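Local coordinates for mandelate racemase / muconate lactonizing enzyme, C-terminal domain protein (Pseudovibrio sp. JE062, PDB 4JHM), which is a member of the enolase superfamily, pairing an N-terminal capping domain with a C-terminal barrel domain, and assembles from several copies of one chain, at residues Glu256-His259 / Ala260-Gly264; Phe200-Pro203 / Glu204-Met207; Arg341-Lys344 / Glu345-His349. One frame throughout, in Å; residues are numbered along the deposited sequence.

Interaction 1 of 3, residues Glu256-His259 / Ala260-Gly264; sequences EVTH and ALSTG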
# COMPACT_ATOMS: atom_id res chain seq x y z
N GLU A 256 6.60 16.93 -10.41
CA GLU A 256 5.15 16.79 -10.53
C GLU A 256 4.77 15.77 -11.61
O GLU A 256 3.94 14.89 -11.37
CB GLU A 256 4.50 18.14 -10.84
CG GLU A 256 4.18 18.97 -9.60
CD GLU A 256 3.84 20.41 -9.94
OE1 GLU A 256 4.70 21.11 -10.51
OE2 GLU A 256 2.72 20.85 -9.61
N VAL A 257 5.40 15.90 -12.77
CA VAL A 257 5.22 14.95 -13.86
C VAL A 257 5.62 13.54 -13.42
O VAL A 257 4.94 12.56 -13.72
CB VAL A 257 6.07 15.33 -15.09
CG1 VAL A 257 6.15 14.16 -16.07
CG2 VAL A 257 5.52 16.57 -15.77
N THR A 258 6.74 13.46 -12.72
CA THR A 258 7.26 12.18 -12.27
C THR A 258 6.26 11.50 -11.35
O THR A 258 5.96 10.32 -11.50
CB THR A 258 8.60 12.36 -11.54
OG1 THR A 258 9.61 12.71 -12.50
CG2 THR A 258 8.99 11.08 -10.80
N HIS A 259 5.74 12.27 -10.40
CA HIS A 259 4.79 11.77 -9.43
C HIS A 259 3.48 11.31 -10.09
O HIS A 259 2.93 10.27 -9.73
CB HIS A 259 4.48 12.86 -8.41
CG HIS A 259 3.52 12.43 -7.35
ND1 HIS A 259 2.16 12.62 -7.46
CD2 HIS A 259 3.72 11.81 -6.17
CE1 HIS A 259 1.56 12.15 -6.38
NE2 HIS A 259 2.49 11.65 -5.58
N ALA A 260 2.99 12.09 -11.05
CA ALA A 260 1.72 11.80 -11.72
C ALA A 260 1.78 10.46 -12.44
O ALA A 260 0.90 9.61 -12.29
CB ALA A 260 1.39 12.91 -12.71
N LEU A 261 2.83 10.26 -13.22
CA LEU A 261 3.02 8.99 -13.90
C LEU A 261 3.21 7.87 -12.88
O LEU A 261 2.63 6.79 -13.02
CB LEU A 261 4.21 9.09 -14.86
CG LEU A 261 4.04 10.09 -16.00
CD1 LEU A 261 5.28 10.16 -16.86
CD2 LEU A 261 2.83 9.73 -16.84
N SER A 262 4.00 8.14 -11.84
CA SER A 262 4.28 7.15 -10.80
C SER A 262 3.03 6.67 -10.05
O SER A 262 3.01 5.55 -9.55
CB SER A 262 5.27 7.71 -9.78
OG SER A 262 6.59 7.66 -10.29
N THR A 263 2.01 7.51 -9.98
CA THR A 263 0.80 7.18 -9.23
C THR A 263 -0.40 6.91 -10.13
O THR A 263 -1.52 6.76 -9.65
CB THR A 263 0.46 8.30 -8.22
OG1 THR A 263 0.30 9.54 -8.91
CG2 THR A 263 1.55 8.44 -7.20
N GLY A 264 -0.16 6.85 -11.44
CA GLY A 264 -1.20 6.49 -12.40
C GLY A 264 -2.28 7.55 -12.62
O GLY A 264 -3.44 7.22 -12.82
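Thr263 meets His259 one helical turn back in two ways. Its hydroxyl OG1 bonds to the carbonyl oxygen of His259 at 2.8 Å, tilted 33° from the carbonyl plane, while its methyl CG2 lies over one face of the His259 imidazole, 3.9 Å from the ring centroid and offset toward the rim, a CH-pi contact. With CG of His259 anti to the backbone N (chi1 -179°), the ring lies where the Thr263 side chain crosses it at a slant. Ser262 repeats the polar half of this scheme: its OG and backbone N both donate to Thr258 O, each at 3.0 Å, from opposite faces of the carbonyl plane. Elsewhere the side chains of Val257 and Leu261 lie side by side, with CG1 of Val257 4.2 Å from CD1 of Leu261. These contacts lie on the last turns of helix 254-262 in the barrel domain and on Thr263, the first residue beyond it. A Schellman motif closes the helix: Gly264, with positive phi, is the C-prime residue, its N bonded to Leu261 O while Met265 N returns to Ala260 O. Behind them, Ala260 N bonds to Glu256 O (3.0 Å) and Leu261 N to Val257 O (3.2 Å). Farther out, Val257 and Thr258 pack on Ile288 of helix 279-291. The His259 ring also meets Phe230 edge-to-face and His259, both of a second subunit, and Lys231 of a fourth subunit bonds to Ser262 O.

Interaction 2 of 3, residues Phe200-Pro203 / Glu204-Met207; sequences FYTP and EQAM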
# COMPACT_ATOMS: atom_id res chain seq x y z
N PHE A 200 -13.52 21.50 -16.60
CA PHE A 200 -14.75 22.02 -16.00
C PHE A 200 -15.84 20.99 -15.70
O PHE A 200 -16.84 21.33 -15.09
CB PHE A 200 -15.32 23.16 -16.85
CG PHE A 200 -14.44 24.38 -16.91
CD1 PHE A 200 -13.52 24.64 -15.89
CD2 PHE A 200 -14.53 25.27 -17.96
CE1 PHE A 200 -12.71 25.76 -15.93
CE2 PHE A 200 -13.72 26.40 -18.01
CZ PHE A 200 -12.81 26.64 -17.00
N TYR A 201 -15.65 19.73 -16.10
CA TYR A 201 -16.63 18.69 -15.79
C TYR A 201 -16.60 18.27 -14.32
O TYR A 201 -15.68 18.61 -13.58
CB TYR A 201 -16.38 17.43 -16.63
CG TYR A 201 -16.95 17.45 -18.03
CD1 TYR A 201 -17.27 18.64 -18.68
CD2 TYR A 201 -17.14 16.26 -18.72
CE1 TYR A 201 -17.78 18.64 -19.96
CE2 TYR A 201 -17.63 16.25 -20.01
CZ TYR A 201 -17.95 17.44 -20.62
OH TYR A 201 -18.46 17.42 -21.91
N THR A 202 -17.63 17.53 -13.92
CA THR A 202 -17.67 16.93 -12.60
C THR A 202 -17.20 15.48 -12.70
O THR A 202 -17.47 14.82 -13.69
CB THR A 202 -19.11 16.91 -12.05
OG1 THR A 202 -19.87 15.91 -12.73
CG2 THR A 202 -19.76 18.26 -12.24
N PRO A 203 -16.49 14.99 -11.68
CA PRO A 203 -16.02 13.61 -11.68
C PRO A 203 -17.00 12.63 -12.32
O PRO A 203 -16.60 11.81 -13.14
CB PRO A 203 -15.85 13.32 -10.19
CG PRO A 203 -15.44 14.64 -9.62
CD PRO A 203 -16.05 15.72 -10.48
N GLU A 204 -18.28 12.72 -11.95
CA GLU A 204 -19.32 11.83 -12.47
C GLU A 204 -19.50 12.02 -13.98
O GLU A 204 -19.61 11.05 -14.73
CB GLU A 204 -20.65 12.07 -11.75
CG GLU A 204 -20.61 11.83 -10.25
CD GLU A 204 -19.85 12.91 -9.47
OE1 GLU A 204 -19.53 13.97 -10.05
OE2 GLU A 204 -19.58 12.68 -8.27
N GLN A 205 -19.54 13.27 -14.40
CA GLN A 205 -19.65 13.60 -15.82
C GLN A 205 -18.41 13.11 -16.56
O GLN A 205 -18.51 12.55 -17.65
CB GLN A 205 -19.82 15.11 -16.00
CG GLN A 205 -21.18 15.62 -15.53
CD GLN A 205 -21.25 17.13 -15.37
OE1 GLN A 205 -20.37 17.87 -15.83
NE2 GLN A 205 -22.30 17.60 -14.72
N ALA A 206 -17.24 13.33 -15.97
CA ALA A 206 -15.99 12.93 -16.59
C ALA A 206 -16.02 11.45 -16.88
O ALA A 206 -15.70 11.02 -17.98
CB ALA A 206 -14.82 13.27 -15.68
N MSE A 207 -16.42 10.66 -15.89
CA MSE A 207 -16.47 9.21 -16.04
C MSE A 207 -17.50 8.81 -17.06
O MSE A 207 -17.31 7.87 -17.81
CB MSE A 207 -16.78 8.55 -14.71
CG MSE A 207 -16.83 7.03 -14.85
SE MSE A 207 -15.04 6.29 -15.26
CE MSE A 207 -14.31 6.36 -13.44
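Thr202 and Gln205 meet at the start of a helix, where a set of hydrogen bonds, two of them weak, links the loop to the first turn. The backbone N of Gln205 gives its hydrogen to Thr202 OG1 at 3.1 Å with an angle of 161°, the N-cap bond proper. In return Gln205 OE1 accepts a long, weak bond from the backbone N of Thr202 (3.4 Å), and the reciprocal pair makes a capping box. With OG1 between its own backbone N and carbonyl carbon (chi1 74°), the Thr202 hydroxyl faces the first turn. The same hydroxyl gives a second weak bond to Glu204 OE1 at 3.3 Å; the Glu204 chain, bent at chi2, curls back to bring its carboxylate there. Main-chain bonds then start the helix, from Ala206 N to Thr202 O at 2.7 Å and from Met207 N to Pro203 O at 3.0 Å.

Van der Waals contacts complete the turn. Thr202 CG2 approaches the Gln205 amide at a slant, 3.6 Å from NE2. The aromatic ring of Tyr201 crosses the Gln205 side chain at about a right angle, ring and amide planes 81° apart, with Tyr201 CD2 4.0 Å from Gln205 CB. The proline ring of Pro203 lies close to the bent Glu204 chain, with Pro203 CB 3.7 Å from Glu204 OE1.

In the barrel domain this is the loop that leaves strand 192-196 and turns into helix 203-215. Tyr201 OH is bonded to Asp175 of helix 172-186 on one flank, while Pro203, Ala206 and selenomethionine Met207 pack against helix 230-239 on the other, so that the new helix begins between its two neighbours in the chain of strand-helix units.

Interaction 3 of 3, residues Arg341-Lys344 / Glu345-His349; sequences RTDK and EGYVH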
# COMPACT_ATOMS: atom_id res chain seq x y z
N ARG A 341 2.46 24.63 -41.64
CA ARG A 341 1.12 24.17 -41.97
C ARG A 341 1.11 22.65 -42.12
O ARG A 341 2.14 22.00 -42.02
CB ARG A 341 0.64 24.83 -43.25
CG ARG A 341 0.81 26.34 -43.24
CD ARG A 341 0.00 27.04 -44.32
NE ARG A 341 -0.43 28.36 -43.87
CZ ARG A 341 -1.22 29.17 -44.56
NH1 ARG A 341 -1.67 28.82 -45.76
NH2 ARG A 341 -1.56 30.35 -44.05
N THR A 342 -0.08 22.10 -42.34
CA THR A 342 -0.26 20.66 -42.41
C THR A 342 -0.46 20.23 -43.87
O THR A 342 -1.37 20.71 -44.54
CB THR A 342 -1.47 20.22 -41.56
OG1 THR A 342 -1.18 20.42 -40.17
CG2 THR A 342 -1.81 18.76 -41.80
N ASP A 343 0.39 19.34 -44.35
CA ASP A 343 0.36 18.94 -45.76
C ASP A 343 -0.83 18.02 -46.05
O ASP A 343 -1.64 17.73 -45.17
CB ASP A 343 1.69 18.29 -46.18
CG ASP A 343 1.83 16.86 -45.69
OD1 ASP A 343 0.82 16.28 -45.22
OD2 ASP A 343 2.95 16.32 -45.77
N LYS A 344 -0.93 17.58 -47.30
CA LYS A 344 -2.11 16.86 -47.78
C LYS A 344 -2.21 15.43 -47.21
O LYS A 344 -3.26 14.80 -47.33
CB LYS A 344 -2.10 16.81 -49.31
CG LYS A 344 -3.48 16.67 -49.93
CD LYS A 344 -4.27 17.97 -49.84
CE LYS A 344 -5.67 17.82 -50.39
NZ LYS A 344 -5.69 17.42 -51.82
N GLU A 345 -1.13 14.94 -46.61
CA GLU A 345 -1.10 13.59 -46.06
C GLU A 345 -1.37 13.57 -44.55
O GLU A 345 -1.55 12.50 -43.97
CB GLU A 345 0.26 12.93 -46.33
CG GLU A 345 0.53 12.68 -47.81
CD GLU A 345 1.48 11.51 -48.03
OE1 GLU A 345 1.53 11.00 -49.17
OE2 GLU A 345 2.17 11.11 -47.08
N GLY A 346 -1.40 14.75 -43.93
CA GLY A 346 -1.69 14.87 -42.51
C GLY A 346 -0.45 15.12 -41.67
O GLY A 346 -0.50 15.06 -40.43
N TYR A 347 0.67 15.39 -42.34
CA TYR A 347 1.96 15.56 -41.67
C TYR A 347 2.39 17.02 -41.60
O TYR A 347 2.29 17.76 -42.58
CB TYR A 347 3.05 14.76 -42.39
CG TYR A 347 2.85 13.26 -42.33
CD1 TYR A 347 3.32 12.52 -41.26
CD2 TYR A 347 2.19 12.60 -43.35
CE1 TYR A 347 3.13 11.15 -41.21
CE2 TYR A 347 2.00 11.23 -43.32
CZ TYR A 347 2.47 10.51 -42.24
OH TYR A 347 2.28 9.15 -42.22
N VAL A 348 2.87 17.43 -40.43
CA VAL A 348 3.54 18.71 -40.28
C VAL A 348 5.04 18.47 -40.40
O VAL A 348 5.56 17.49 -39.85
CB VAL A 348 3.24 19.36 -38.93
CG1 VAL A 348 3.95 18.61 -37.81
CG2 VAL A 348 3.65 20.82 -38.93
N HIS A 349 5.74 19.36 -41.10
CA HIS A 349 7.17 19.19 -41.35
C HIS A 349 8.03 20.16 -40.55
O HIS A 349 7.64 21.29 -40.31
CB HIS A 349 7.48 19.36 -42.84
CG HIS A 349 6.98 18.24 -43.69
ND1 HIS A 349 7.74 17.13 -43.97
CD2 HIS A 349 5.79 18.06 -44.31
CE1 HIS A 349 7.05 16.31 -44.74
NE2 HIS A 349 5.86 16.85 -44.96
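Asp343 reaches across a tight turn to gather the backbone and one side chain that follow it. Its OD1 accepts from Glu345 N at 2.7 Å and from Tyr347 N at 3.0 Å, and these two donors come from opposite faces of the carboxylate plane, both about 50° out of it. A weak third bond from Gly346 N ends on the same oxygen. The other oxygen, OD2, accepts a hydrogen bond from His349 NE2 at 3.1 Å, a His-carboxylate pair met on the anti side, while OD2 itself lies at the edge of the imidazole, near the ring plane; carboxylate and ring planes stand 60° apart. CG of Asp343 sits between its backbone N and carbonyl carbon (chi1 77°), which folds the carboxylate in over the turn. With both oxygens engaged, the group's rotation is probably fixed, and the several donors would tend to stabilise its negative charge.

The turn itself is a type I beta turn from Asp343 to Gly346, closed by Gly346 N to Asp343 O at 3.2 Å. Asp343 N bonds to Tyr347 O at 3.0 Å, joining the two arms as the chain doubles back into strand 347-349, which runs antiparallel to strand 133-139 of the barrel domain. Gly346 and Val348 make backbone bonds to Ser136 and Ile134 of that strand.

Van der Waals contacts flank the polar network. Thr342 CG2 rests 3.9 Å from Gly346 C, and Val348 CG2 comes to 3.6 Å from Arg341 O. Thr342 OG1 is bonded to Ser136, the Tyr347 ring takes a cation-pi contact from Lys133, and Val348 packs on Phe323 of strand 323-326.

How the interactions relate
The three contacts are all local, yet each handles a different chain end or reversal in the barrel domain. Interactions 1 and 2 are complementary, one closing helix 254-262 and the other opening helix 203-215, with centres 21 Å apart; interaction 3 joins no helix, its centre about 33 Å from that of interaction 1 and about 34 Å from that of interaction 2. Interaction 1 is the most buried and meets three other subunits; interaction 2, partly buried, meets another subunit at Met207; no other chain touches interaction 3. Hydroxyls donate to carbonyls at the C-terminal helix end and accept an amide at the N-terminal end, while a carboxylate takes that place in the turn.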